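Local structure of beta-glucoside kinase (Listeria monocytogenes, 4HTL) at residues 56-60 and 97-101; 67-71 and 102-106; 112-117 and 283-288. The protein phosphorylates cellobiose at the expense of ATP, giving cellobiose-6'-phosphate, and may also regulate transcription of the cellobiose transport operon. One frame throughout, in Å; residues are numbered along the deposited sequence. Where two conformers were deposited one is given.

Contact 1. Residues 56-60 and 97-101; sequences DVTGI and TGLPV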
ATOM      1  N   ASP A  56     -19.647 -35.398  11.330  1.00 45.77           N
ATOM      2  CA  ASP A  56     -19.397 -34.873  12.678  1.00 50.29           C
ATOM      3  C   ASP A  56     -18.865 -33.431  12.675  1.00 42.83           C
ATOM      4  O   ASP A  56     -18.634 -32.859  13.738  1.00 45.28           O
ATOM      5  CB  ASP A  56     -18.479 -35.810  13.492  1.00 53.85           C
ATOM      6  CG  ASP A  56     -17.230 -36.233  12.731  1.00 53.79           C
ATOM      7  OD1 ASP A  56     -17.102 -35.876  11.539  1.00 54.27           O
ATOM      8  OD2 ASP A  56     -16.387 -36.931  13.330  1.00 74.39           O
ATOM      9  N   VAL A  57     -18.675 -32.834  11.503  1.00 42.11           N
ATOM     10  CA  VAL A  57     -18.287 -31.414  11.447  1.00 41.87           C
ATOM     11  C   VAL A  57     -19.408 -30.499  11.968  1.00 41.66           C
ATOM     12  O   VAL A  57     -20.599 -30.775  11.792  1.00 48.01           O
ATOM     13  CB  VAL A  57     -17.713 -30.970  10.070  1.00 43.57           C
ATOM     14  CG1 VAL A  57     -16.573 -31.876   9.634  1.00 42.04           C
ATOM     15  CG2 VAL A  57     -18.759 -30.919   8.984  1.00 44.55           C
ATOM     16  N   THR A  58     -18.994 -29.428  12.656  1.00 39.88           N
ATOM     17  CA  THR A  58     -19.897 -28.517  13.342  1.00 44.05           C
ATOM     18  C   THR A  58     -19.814 -27.099  12.753  1.00 45.60           C
ATOM     19  O   THR A  58     -20.501 -26.178  13.210  1.00 42.64           O
ATOM     20  CB  THR A  58     -19.534 -28.467  14.834  1.00 48.58           C
ATOM     21  OG1 THR A  58     -18.167 -28.048  14.962  1.00 52.61           O
ATOM     22  CG2 THR A  58     -19.728 -29.861  15.523  1.00 59.28           C
ATOM     23  N   GLY A  59     -18.970 -26.930  11.732  1.00 38.98           N
ATOM     24  CA  GLY A  59     -18.734 -25.633  11.123  1.00 32.89           C
ATOM     25  C   GLY A  59     -17.977 -25.793   9.814  1.00 31.23           C
ATOM     26  O   GLY A  59     -17.351 -26.833   9.567  1.00 32.43           O
ATOM     27  N   ILE A  60     -18.056 -24.767   8.970  1.00 31.91           N
ATOM     28  CA  ILE A  60     -17.414 -24.788   7.657  1.00 30.06           C
ATOM     29  C   ILE A  60     -16.651 -23.482   7.449  1.00 31.47           C
ATOM     30  O   ILE A  60     -17.200 -22.403   7.699  1.00 28.78           O
ATOM     31  CB  ILE A  60     -18.431 -24.987   6.506  1.00 32.45           C
ATOM     32  CG1 ILE A  60     -19.262 -26.290   6.679  1.00 34.91           C
ATOM     33  CG2 ILE A  60     -17.706 -24.968   5.156  1.00 30.30           C
ATOM     34  CD1 ILE A  60     -20.448 -26.409   5.735  1.00 36.51           C
ATOM     35  N   THR A  97     -26.429 -27.139   4.467  1.00 47.27           N
ATOM     36  CA  THR A  97     -25.944 -27.868   5.640  1.00 45.87           C
ATOM     37  C   THR A  97     -26.544 -27.500   7.011  1.00 49.26           C
ATOM     38  O   THR A  97     -26.516 -28.312   7.926  1.00 54.48           O
ATOM     39  CB  THR A  97     -24.414 -27.670   5.765  1.00 43.04           C
ATOM     40  OG1 THR A  97     -24.115 -26.291   6.063  1.00 46.42           O
ATOM     41  CG2 THR A  97     -23.719 -28.071   4.466  1.00 49.67           C
ATOM     42  N   GLY A  98     -27.011 -26.269   7.194  1.00 45.40           N
ATOM     43  CA  GLY A  98     -27.498 -25.826   8.505  1.00 48.93           C
ATOM     44  C   GLY A  98     -26.405 -25.547   9.524  1.00 54.50           C
ATOM     45  O   GLY A  98     -26.698 -25.267  10.702  1.00 53.21           O
ATOM     46  N   LEU A  99     -25.146 -25.608   9.063  1.00 50.55           N
ATOM     47  CA  LEU A  99     -23.974 -25.338   9.888  1.00 43.96           C
ATOM     48  C   LEU A  99     -23.525 -23.914   9.715  1.00 44.24           C
ATOM     49  O   LEU A  99     -23.717 -23.340   8.633  1.00 43.89           O
ATOM     50  CB  LEU A  99     -22.807 -26.240   9.487  1.00 43.54           C
ATOM     51  CG  LEU A  99     -23.007 -27.725   9.772  1.00 47.44           C
ATOM     52  CD1 LEU A  99     -21.836 -28.504   9.192  1.00 48.49           C
ATOM     53  CD2 LEU A  99     -23.164 -27.989  11.273  1.00 48.02           C
ATOM     54  N   PRO A 100     -22.888 -23.337  10.758  1.00 40.93           N
ATOM     55  CA  PRO A 100     -22.271 -22.014  10.578  1.00 41.29           C
ATOM     56  C   PRO A 100     -21.140 -22.077   9.551  1.00 37.40           C
ATOM     57  O   PRO A 100     -20.412 -23.083   9.484  1.00 36.51           O
ATOM     58  CB  PRO A 100     -21.729 -21.677  11.965  1.00 45.31           C
ATOM     59  CG  PRO A 100     -21.567 -22.996  12.650  1.00 47.79           C
ATOM     60  CD  PRO A 100     -22.649 -23.884  12.106  1.00 41.74           C
ATOM     61  N   VAL A 101     -21.029 -21.016   8.748  1.00 40.44           N
ATOM     62  CA  VAL A 101     -20.079 -20.933   7.637  1.00 35.57           C
ATOM     63  C   VAL A 101     -19.333 -19.594   7.696  1.00 34.94           C
ATOM     64  O   VAL A 101     -19.904 -18.557   8.066  1.00 34.51           O
ATOM     65  CB  VAL A 101     -20.800 -21.079   6.268  1.00 36.67           C
ATOM     66  CG1 VAL A 101     -19.798 -20.996   5.109  1.00 35.38           C
ATOM     67  CG2 VAL A 101     -21.590 -22.394   6.226  1.00 37.07           C
TER

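Contact 2. Residues 67-71 and 102-106; sequences YVNPK and AIEND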
ATOM      1  N   TYR A  67     -12.757 -11.746  -4.583  1.00 24.32           N
ATOM      2  CA  TYR A  67     -13.118 -10.706  -3.653  1.00 23.59           C
ATOM      3  C   TYR A  67     -14.337 -11.186  -2.906  1.00 23.63           C
ATOM      4  O   TYR A  67     -15.372 -11.532  -3.525  1.00 29.41           O
ATOM      5  CB  TYR A  67     -13.384  -9.393  -4.418  1.00 21.56           C
ATOM      6  CG  TYR A  67     -12.257  -8.955  -5.340  1.00 20.19           C
ATOM      7  CD1 TYR A  67     -10.922  -9.092  -4.970  1.00 24.26           C
ATOM      8  CD2 TYR A  67     -12.532  -8.311  -6.544  1.00 24.31           C
ATOM      9  CE1 TYR A  67      -9.906  -8.672  -5.815  1.00 23.27           C
ATOM     10  CE2 TYR A  67     -11.533  -7.911  -7.396  1.00 22.37           C
ATOM     11  CZ  TYR A  67     -10.220  -8.061  -7.014  1.00 24.20           C
ATOM     12  OH  TYR A  67      -9.201  -7.659  -7.850  1.00 28.73           O
ATOM     13  N   VAL A  68     -14.197 -11.280  -1.592  1.00 22.21           N
ATOM     14  CA  VAL A  68     -15.209 -11.845  -0.717  0.60 24.05           C
ATOM     15  C   VAL A  68     -15.520 -10.883   0.409  1.00 23.89           C
ATOM     16  O   VAL A  68     -14.591 -10.438   1.097  1.00 25.17           O
ATOM     17  CB  VAL A  68     -14.674 -13.151  -0.040  0.60 27.82           C
ATOM     18  CG1 VAL A  68     -15.670 -13.667   0.988  0.60 30.44           C
ATOM     19  CG2 VAL A  68     -14.361 -14.215  -1.074  0.60 32.35           C
ATOM     20  N   ASN A  69     -16.798 -10.569   0.604  1.00 22.52           N
ATOM     21  CA  ASN A  69     -17.243  -9.858   1.781  1.00 23.22           C
ATOM     22  C   ASN A  69     -17.243 -10.882   2.908  1.00 29.66           C
ATOM     23  O   ASN A  69     -18.018 -11.830   2.896  1.00 28.43           O
ATOM     24  CB  ASN A  69     -18.621  -9.253   1.549  1.00 25.45           C
ATOM     25  CG  ASN A  69     -19.153  -8.512   2.755  1.00 25.80           C
ATOM     26  OD1 ASN A  69     -18.859  -8.869   3.899  1.00 28.02           O
ATOM     27  ND2 ASN A  69     -19.956  -7.469   2.506  1.00 32.47           N
ATOM     28  N   PRO A  70     -16.338 -10.715   3.866  1.00 29.48           N
ATOM     29  CA  PRO A  70     -16.144 -11.758   4.856  1.00 31.99           C
ATOM     30  C   PRO A  70     -17.270 -11.834   5.874  1.00 38.84           C
ATOM     31  O   PRO A  70     -17.349 -12.823   6.573  1.00 51.54           O
ATOM     32  CB  PRO A  70     -14.845 -11.353   5.515  1.00 40.22           C
ATOM     33  CG  PRO A  70     -14.819  -9.867   5.405  1.00 34.32           C
ATOM     34  CD  PRO A  70     -15.487  -9.544   4.108  1.00 30.43           C
ATOM     35  N   LYS A  71     -18.113 -10.801   5.997  1.00 34.04           N
ATOM     36  CA  LYS A  71     -19.233 -10.847   6.935  1.00 33.29           C
ATOM     37  C   LYS A  71     -20.489 -11.471   6.284  1.00 38.58           C
ATOM     38  O   LYS A  71     -21.168 -12.282   6.911  1.00 52.02           O
ATOM     39  CB  LYS A  71     -19.556  -9.444   7.502  1.00 39.00           C
ATOM     40  CG  LYS A  71     -18.507  -8.932   8.495  1.00 49.89           C
ATOM     41  CD  LYS A  71     -18.950  -7.696   9.279  1.00 58.48           C
ATOM     42  CE  LYS A  71     -17.884  -7.239  10.276  1.00 67.94           C
ATOM     43  NZ  LYS A  71     -17.995  -5.802  10.685  1.00 80.70           N
ATOM     44  N   ALA A 102     -18.048 -19.634   7.372  1.00 28.71           N
ATOM     45  CA  ALA A 102     -17.267 -18.434   7.170  1.00 25.55           C
ATOM     46  C   ALA A 102     -16.469 -18.564   5.871  1.00 25.47           C
ATOM     47  O   ALA A 102     -16.097 -19.663   5.425  1.00 25.91           O
ATOM     48  CB  ALA A 102     -16.359 -18.146   8.353  1.00 26.06           C
ATOM     49  N   ILE A 103     -16.234 -17.415   5.264  1.00 25.14           N
ATOM     50  CA  ILE A 103     -15.482 -17.347   4.029  0.70 24.15           C
ATOM     51  C   ILE A 103     -14.566 -16.110   4.021  1.00 24.22           C
ATOM     52  O   ILE A 103     -14.942 -15.026   4.517  1.00 23.69           O
ATOM     53  CB  ILE A 103     -16.427 -17.341   2.842  0.70 24.66           C
ATOM     54  CG1 ILE A 103     -15.642 -17.372   1.537  0.70 22.93           C
ATOM     55  CG2 ILE A 103     -17.335 -16.131   2.905  0.70 29.40           C
ATOM     56  CD1 ILE A 103     -16.475 -17.843   0.384  0.70 26.81           C
ATOM     57  N   GLU A 104     -13.358 -16.283   3.463  1.00 22.59           N
ATOM     58  CA  GLU A 104     -12.367 -15.211   3.361  1.00 21.11           C
ATOM     59  C   GLU A 104     -11.568 -15.495   2.083  1.00 19.99           C
ATOM     60  O   GLU A 104     -11.554 -16.619   1.583  1.00 20.50           O
ATOM     61  CB  GLU A 104     -11.471 -15.174   4.614  1.00 19.88           C
ATOM     62  CG  GLU A 104     -10.316 -14.138   4.643  1.00 18.33           C
ATOM     63  CD  GLU A 104     -10.727 -12.711   4.429  1.00 20.47           C
ATOM     64  OE1 GLU A 104     -10.973 -12.020   5.416  1.00 21.60           O
ATOM     65  OE2 GLU A 104     -10.778 -12.271   3.253  1.00 19.03           O
ATOM     66  N   ASN A 105     -10.931 -14.479   1.530  1.00 19.91           N
ATOM     67  CA  ASN A 105     -10.087 -14.591   0.348  0.60 17.73           C
ATOM     68  C   ASN A 105      -8.843 -15.448   0.595  1.00 18.22           C
ATOM     69  O   ASN A 105      -8.327 -15.466   1.719  1.00 20.00           O
ATOM     70  CB  ASN A 105      -9.732 -13.165  -0.088  0.60 20.81           C
ATOM     71  CG  ASN A 105      -8.496 -13.089  -0.948  0.60 25.80           C
ATOM     72  OD1 ASN A 105      -7.383 -12.958  -0.432  0.60 20.62           O
ATOM     73  ND2 ASN A 105      -8.693 -13.094  -2.277  0.60 28.06           N
ATOM     74  N   ASP A 106      -8.343 -16.109  -0.449  1.00 21.69           N
ATOM     75  CA  ASP A 106      -7.252 -17.074  -0.315  1.00 19.24           C
ATOM     76  C   ASP A 106      -5.927 -16.490   0.187  1.00 18.18           C
ATOM     77  O   ASP A 106      -5.267 -17.088   1.041  1.00 17.58           O
ATOM     78  CB  ASP A 106      -7.075 -17.915  -1.578  1.00 22.72           C
ATOM     79  CG  ASP A 106      -6.729 -17.118  -2.799  1.00 28.76           C
ATOM     80  OD1 ASP A 106      -6.912 -15.901  -2.834  1.00 26.57           O
ATOM     81  OD2 ASP A 106      -6.254 -17.744  -3.754  1.00 36.07           O
TER
HETATM   82  O   HOH W   1     -12.095 -10.218   2.042  1.00 19.71           O

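Contact 3. Residues 112-117 and 283-288; sequences LAEKWL and LGAVYH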
ATOM      1  N   LEU A 112      -3.430 -14.965   7.410  1.00 16.38           N
ATOM      2  CA  LEU A 112      -3.977 -15.288   8.719  1.00 17.18           C
ATOM      3  C   LEU A 112      -3.315 -16.520   9.328  1.00 17.43           C
ATOM      4  O   LEU A 112      -3.112 -16.554  10.539  1.00 19.90           O
ATOM      5  CB  LEU A 112      -5.495 -15.418   8.656  1.00 16.63           C
ATOM      6  CG  LEU A 112      -6.307 -14.123   8.407  1.00 17.48           C
ATOM      7  CD1 LEU A 112      -7.791 -14.461   8.201  1.00 18.34           C
ATOM      8  CD2 LEU A 112      -6.091 -13.010   9.432  1.00 18.62           C
ATOM      9  N   ALA A 113      -2.950 -17.499   8.499  1.00 19.50           N
ATOM     10  CA  ALA A 113      -2.192 -18.655   8.976  1.00 16.89           C
ATOM     11  C   ALA A 113      -0.836 -18.193   9.552  1.00 18.59           C
ATOM     12  O   ALA A 113      -0.389 -18.664  10.634  1.00 16.65           O
ATOM     13  CB  ALA A 113      -2.037 -19.724   7.908  1.00 19.84           C
ATOM     14  N   GLU A 114      -0.192 -17.284   8.835  1.00 15.49           N
ATOM     15  CA  GLU A 114       1.073 -16.711   9.300  1.00 16.19           C
ATOM     16  C   GLU A 114       0.941 -15.990  10.665  1.00 16.03           C
ATOM     17  O   GLU A 114       1.810 -16.138  11.554  1.00 17.30           O
ATOM     18  CB  GLU A 114       1.680 -15.778   8.215  1.00 16.26           C
ATOM     19  CG  GLU A 114       3.209 -15.701   8.264  1.00 15.06           C
ATOM     20  CD  GLU A 114       3.871 -17.009   7.942  1.00 17.02           C
ATOM     21  OE1 GLU A 114       4.543 -17.588   8.820  1.00 16.43           O
ATOM     22  OE2 GLU A 114       3.680 -17.438   6.807  1.00 19.55           O
ATOM     23  N   LYS A 115      -0.143 -15.223  10.806  1.00 16.67           N
ATOM     24  CA  LYS A 115      -0.477 -14.493  12.043  1.00 17.52           C
ATOM     25  C   LYS A 115      -0.784 -15.482  13.198  1.00 17.26           C
ATOM     26  O   LYS A 115      -0.372 -15.284  14.349  1.00 18.57           O
ATOM     27  CB  LYS A 115      -1.667 -13.551  11.830  1.00 17.38           C
ATOM     28  CG  LYS A 115      -2.181 -12.893  13.102  1.00 21.91           C
ATOM     29  CD  LYS A 115      -1.083 -11.997  13.709  1.00 26.33           C
ATOM     30  CE  LYS A 115      -1.479 -11.127  14.905  1.00 33.13           C
ATOM     31  NZ  LYS A 115      -0.270 -10.377  15.432  1.00 26.75           N
ATOM     32  N   TRP A 116      -1.537 -16.530  12.892  1.00 16.28           N
ATOM     33  CA  TRP A 116      -2.027 -17.471  13.929  1.00 15.65           C
ATOM     34  C   TRP A 116      -0.960 -18.394  14.425  1.00 16.82           C
ATOM     35  O   TRP A 116      -0.680 -18.487  15.629  1.00 18.32           O
ATOM     36  CB  TRP A 116      -3.183 -18.271  13.324  1.00 17.69           C
ATOM     37  CG  TRP A 116      -3.892 -19.196  14.275  1.00 20.20           C
ATOM     38  CD1 TRP A 116      -3.866 -19.190  15.673  1.00 20.35           C
ATOM     39  CD2 TRP A 116      -4.746 -20.312  13.918  1.00 20.80           C
ATOM     40  NE1 TRP A 116      -4.628 -20.224  16.186  1.00 22.18           N
ATOM     41  CE2 TRP A 116      -5.185 -20.924  15.186  1.00 19.83           C
ATOM     42  CE3 TRP A 116      -5.156 -20.869  12.723  1.00 20.79           C
ATOM     43  CZ2 TRP A 116      -6.005 -22.021  15.205  1.00 22.43           C
ATOM     44  CZ3 TRP A 116      -5.985 -21.978  12.757  1.00 24.69           C
ATOM     45  CH2 TRP A 116      -6.433 -22.525  13.967  1.00 25.14           C
ATOM     46  N   LEU A 117      -0.310 -19.070  13.478  1.00 16.67           N
ATOM     47  CA  LEU A 117       0.564 -20.202  13.756  1.00 16.92           C
ATOM     48  C   LEU A 117       1.981 -20.055  13.229  1.00 17.51           C
ATOM     49  O   LEU A 117       2.839 -20.895  13.517  1.00 17.29           O
ATOM     50  CB  LEU A 117      -0.048 -21.471  13.138  1.00 18.54           C
ATOM     51  CG  LEU A 117      -1.430 -21.837  13.689  1.00 22.18           C
ATOM     52  CD1 LEU A 117      -2.007 -23.024  12.879  1.00 27.73           C
ATOM     53  CD2 LEU A 117      -1.441 -22.124  15.210  1.00 23.49           C
ATOM     54  N   LEU A 283      -5.767 -23.433   7.205  1.00 19.25           N
ATOM     55  CA  LEU A 283      -5.580 -22.945   8.568  1.00 19.76           C
ATOM     56  C   LEU A 283      -6.076 -21.499   8.712  1.00 18.84           C
ATOM     57  O   LEU A 283      -6.773 -21.158   9.695  1.00 19.15           O
ATOM     58  CB  LEU A 283      -4.114 -23.075   8.962  1.00 20.74           C
ATOM     59  CG  LEU A 283      -3.551 -24.480   9.106  1.00 19.98           C
ATOM     60  CD1 LEU A 283      -2.010 -24.440   9.100  1.00 22.82           C
ATOM     61  CD2 LEU A 283      -4.115 -25.158  10.353  1.00 22.72           C
ATOM     62  N   GLY A 284      -5.814 -20.673   7.724  1.00 19.80           N
ATOM     63  CA  GLY A 284      -6.307 -19.291   7.802  1.00 18.59           C
ATOM     64  C   GLY A 284      -7.805 -19.175   7.698  1.00 20.09           C
ATOM     65  O   GLY A 284      -8.431 -18.311   8.348  1.00 19.95           O
ATOM     66  N   ALA A 285      -8.405 -20.053   6.892  1.00 20.55           N
ATOM     67  CA  ALA A 285      -9.867 -20.089   6.769  1.00 18.99           C
ATOM     68  C   ALA A 285     -10.436 -20.382   8.155  1.00 22.15           C
ATOM     69  O   ALA A 285     -11.399 -19.751   8.591  1.00 20.46           O
ATOM     70  CB  ALA A 285     -10.303 -21.145   5.754  1.00 20.19           C
ATOM     71  N   VAL A 286      -9.837 -21.352   8.840  1.00 21.90           N
ATOM     72  CA  VAL A 286     -10.234 -21.688  10.195  1.00 21.93           C
ATOM     73  C   VAL A 286     -10.085 -20.533  11.170  1.00 22.53           C
ATOM     74  O   VAL A 286     -11.005 -20.249  11.948  1.00 25.11           O
ATOM     75  CB  VAL A 286      -9.592 -23.009  10.683  1.00 22.15           C
ATOM     76  CG1 VAL A 286      -9.832 -23.251  12.203  1.00 23.43           C
ATOM     77  CG2 VAL A 286     -10.143 -24.150   9.821  1.00 23.59           C
ATOM     78  N   TYR A 287      -8.944 -19.872  11.146  1.00 21.54           N
ATOM     79  CA  TYR A 287      -8.770 -18.692  11.960  1.00 21.78           C
ATOM     80  C   TYR A 287      -9.876 -17.672  11.754  1.00 22.29           C
ATOM     81  O   TYR A 287     -10.459 -17.174  12.740  1.00 24.86           O
ATOM     82  CB  TYR A 287      -7.406 -18.079  11.723  1.00 22.23           C
ATOM     83  CG  TYR A 287      -7.062 -16.926  12.609  1.00 21.62           C
ATOM     84  CD1 TYR A 287      -6.434 -17.130  13.836  1.00 21.74           C
ATOM     85  CD2 TYR A 287      -7.267 -15.634  12.188  1.00 27.10           C
ATOM     86  CE1 TYR A 287      -6.066 -16.075  14.633  1.00 27.91           C
ATOM     87  CE2 TYR A 287      -6.888 -14.567  12.984  1.00 28.96           C
ATOM     88  CZ  TYR A 287      -6.294 -14.809  14.211  1.00 26.06           C
ATOM     89  OH  TYR A 287      -5.892 -13.773  15.021  1.00 33.16           O
ATOM     90  N   HIS A 288     -10.179 -17.355  10.499  1.00 22.98           N
ATOM     91  CA  HIS A 288     -11.287 -16.437  10.212  1.00 24.38           C
ATOM     92  C   HIS A 288     -12.593 -16.926  10.785  1.00 25.59           C
ATOM     93  O   HIS A 288     -13.308 -16.167  11.423  1.00 25.54           O
ATOM     94  CB  HIS A 288     -11.392 -16.199   8.701  1.00 21.00           C
ATOM     95  CG  HIS A 288     -12.573 -15.392   8.298  1.00 22.27           C
ATOM     96  ND1 HIS A 288     -12.761 -14.131   8.713  1.00 24.50           N
ATOM     97  CD2 HIS A 288     -13.688 -15.724   7.529  1.00 20.72           C
ATOM     98  CE1 HIS A 288     -13.925 -13.664   8.214  1.00 27.34           C
ATOM     99  NE2 HIS A 288     -14.499 -14.644   7.503  1.00 24.82           N
TER

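Contact 1. Residues 56-60 and 97-101
P100 and T58 meet ring to carbonyl: the CD and CG atoms of the P100 pyrrolidine ring lie against T58 O, at 3.3 Å from CD. The flat peptide group that follows P100 turns its carbonyl toward the other strand, where I60 N donates to P100 O at 2.9 Å; the bond runs nearly along the C=O axis, although the N-H...O angle is only 147°. Two CA-H...O contacts accompany it. G59 CA lies beside the same P100 O, and V101 CA approaches I60 O at 3.2 Å, so the backbones are already close where parallel pairing of I60 with V101 begins.

Beside this pairing the contact is mainly apolar. L99 spreads its two methyls over the incoming loop: CD1 reaches V57 CG2 at 3.9 Å, the two side chains crossing at about a right angle, while CD2 lies against the T58 carbonyl. CD1 also touches I60 CG1, more loosely. I60 CG1 is anti to its carbonyl carbon (chi1 -57°), and CD1 at the far end of that branch meets T97 tip to tip, 3.7 Å from OG1. Between the two paired strands, I60 CB packs against V101 CG2 at 4.1 Å.

T97 OG1 closes an ST turn by accepting from L99 N (3.2 Å) in a nearly straight bond (N-H...O 165°), and also bonds to L93 O; together these fix its rotation as the chain leaves helix 89-97 through G98, which has positive phi. I60 and V101 share one face of the sheet, covered by helix 89-97 through L93, with L51 of helix 40-52 also against I60. P100 rests on F289 and E293 of helix 280-293, and G59 pairs with A7 of strand 6-11, placing strand 59-64 between strands 6-11 and 101-105.

Contact 2. Residues 67-71 and 102-106
V68 and P70 lie across the last residues of strand 101-105, just where this edge strand of the sheet runs into helix 106-117, a junction that in ROK kinases probably borders the sugar site. The two segments make no direct hydrogen bond. V68 CG1, anti to the backbone N (chi1 174°), touches I103 CG2, 3.5 Å away in one pair of conformers, and also I103 CG1; the two side chains cross obliquely, and I75 packs on both. Both residues were deposited in two conformers, so the closeness of this pair is doubtful.

P70 lies further along. Its CA makes a CA-H...O contact of 3.5 Å with I103 O, and its CB comes 3.9 Å from E104 OE1. P70 sits inside an Asx turn, in which N69 OD1 accepts from K71 N at 2.9 Å in the carbonyl plane, bending the chain just after the short strand 67-68.

E104 starts away from segment 67-71, but a bend at chi2 (56°) brings its carboxylate back toward V68 and P70. One water bridges the segments, 2.7 Å from both V68 O and E104 OE2. OE2 also takes N105 N at 2.8 Å, on its anti side and 17° out of the carboxylate plane, as well as N108 ND2, while OE1 forms a salt bridge with R147. The buried carboxylate is thus gripped at both oxygens. N105 is the N-cap of helix 106-117: in one of its two conformers its OD1 takes N108 N, and its ND2 reaches back to G66 O, immediately before Y67.

Contact 3. Residues 112-117 and 283-288
W116 and Y287 form the aromatic part of this helix crossing. Both CG atoms are anti to the backbone N (chi1 -175° for W116), and the side chains slide past each other in opposite directions. Y287 CD1 lies over one face of the W116 indole, 3.3 Å from W116 CG and offset toward the rim; L117 CG covers the opposite face. The Y287 ring and the five-membered ring of W116 are inclined at 44°, an oblique pairing, with centroids 4.9 Å apart.

Carbonyl groups meet these rings too. L283 O lies at the indole edge, near its plane, 3.3 Å from W116 CZ3, while also accepting from Y287 N within its own helix. L112 O, which accepts from W116 N, lies over a face of the Y287 ring.

Aliphatic contacts complete the packing. L112 crosses Y287 at about a right angle, with CB 4.0 Å from Y287 CD2, and sends CD1 to H288 CB. V286 CG1 touches W116 CH2 at 3.9 Å. L117 CD1 meets both methyls of L283, 3.9 Å from CD2, and A113 CB lies against L283 CB.

The backbones come nearest at A113 and G284, where A113 N is 3.9 Å from G284 CA; with a methyl on one side and no side chain on the other, the axes approach to 8.1 Å while crossing at 74°. Helix 280-293 lies on the sheet through A285 and V286, which touch A61, and V286 is close to A8, an ATP-binding residue by similarity. Crossed by helix 106-117, it is part of the layered helix-and-sheet build of the actin-like ATPase fold of ROK kinases.

In the fold
From the N terminus, residues 56-60 lead into strand 59-64 and then to 67-71; helix 89-97 follows before the chain returns through 97-101 and 102-106. Contact 1 closes the first of these excursions, 36 residues long, and contact 2 the second, 30 long; their segments alternate, so the two loops cross. They join where I60 O probably accepts a hydrogen bond from A102 N (2.9 Å), within one sheet. Helix 106-117 then follows directly, and contact 3, after 165 further residues, brings the near-terminal helix 280-293 back to it. H288 of that helix packs against P70 and strand 101-105, linking contacts 2 and 3.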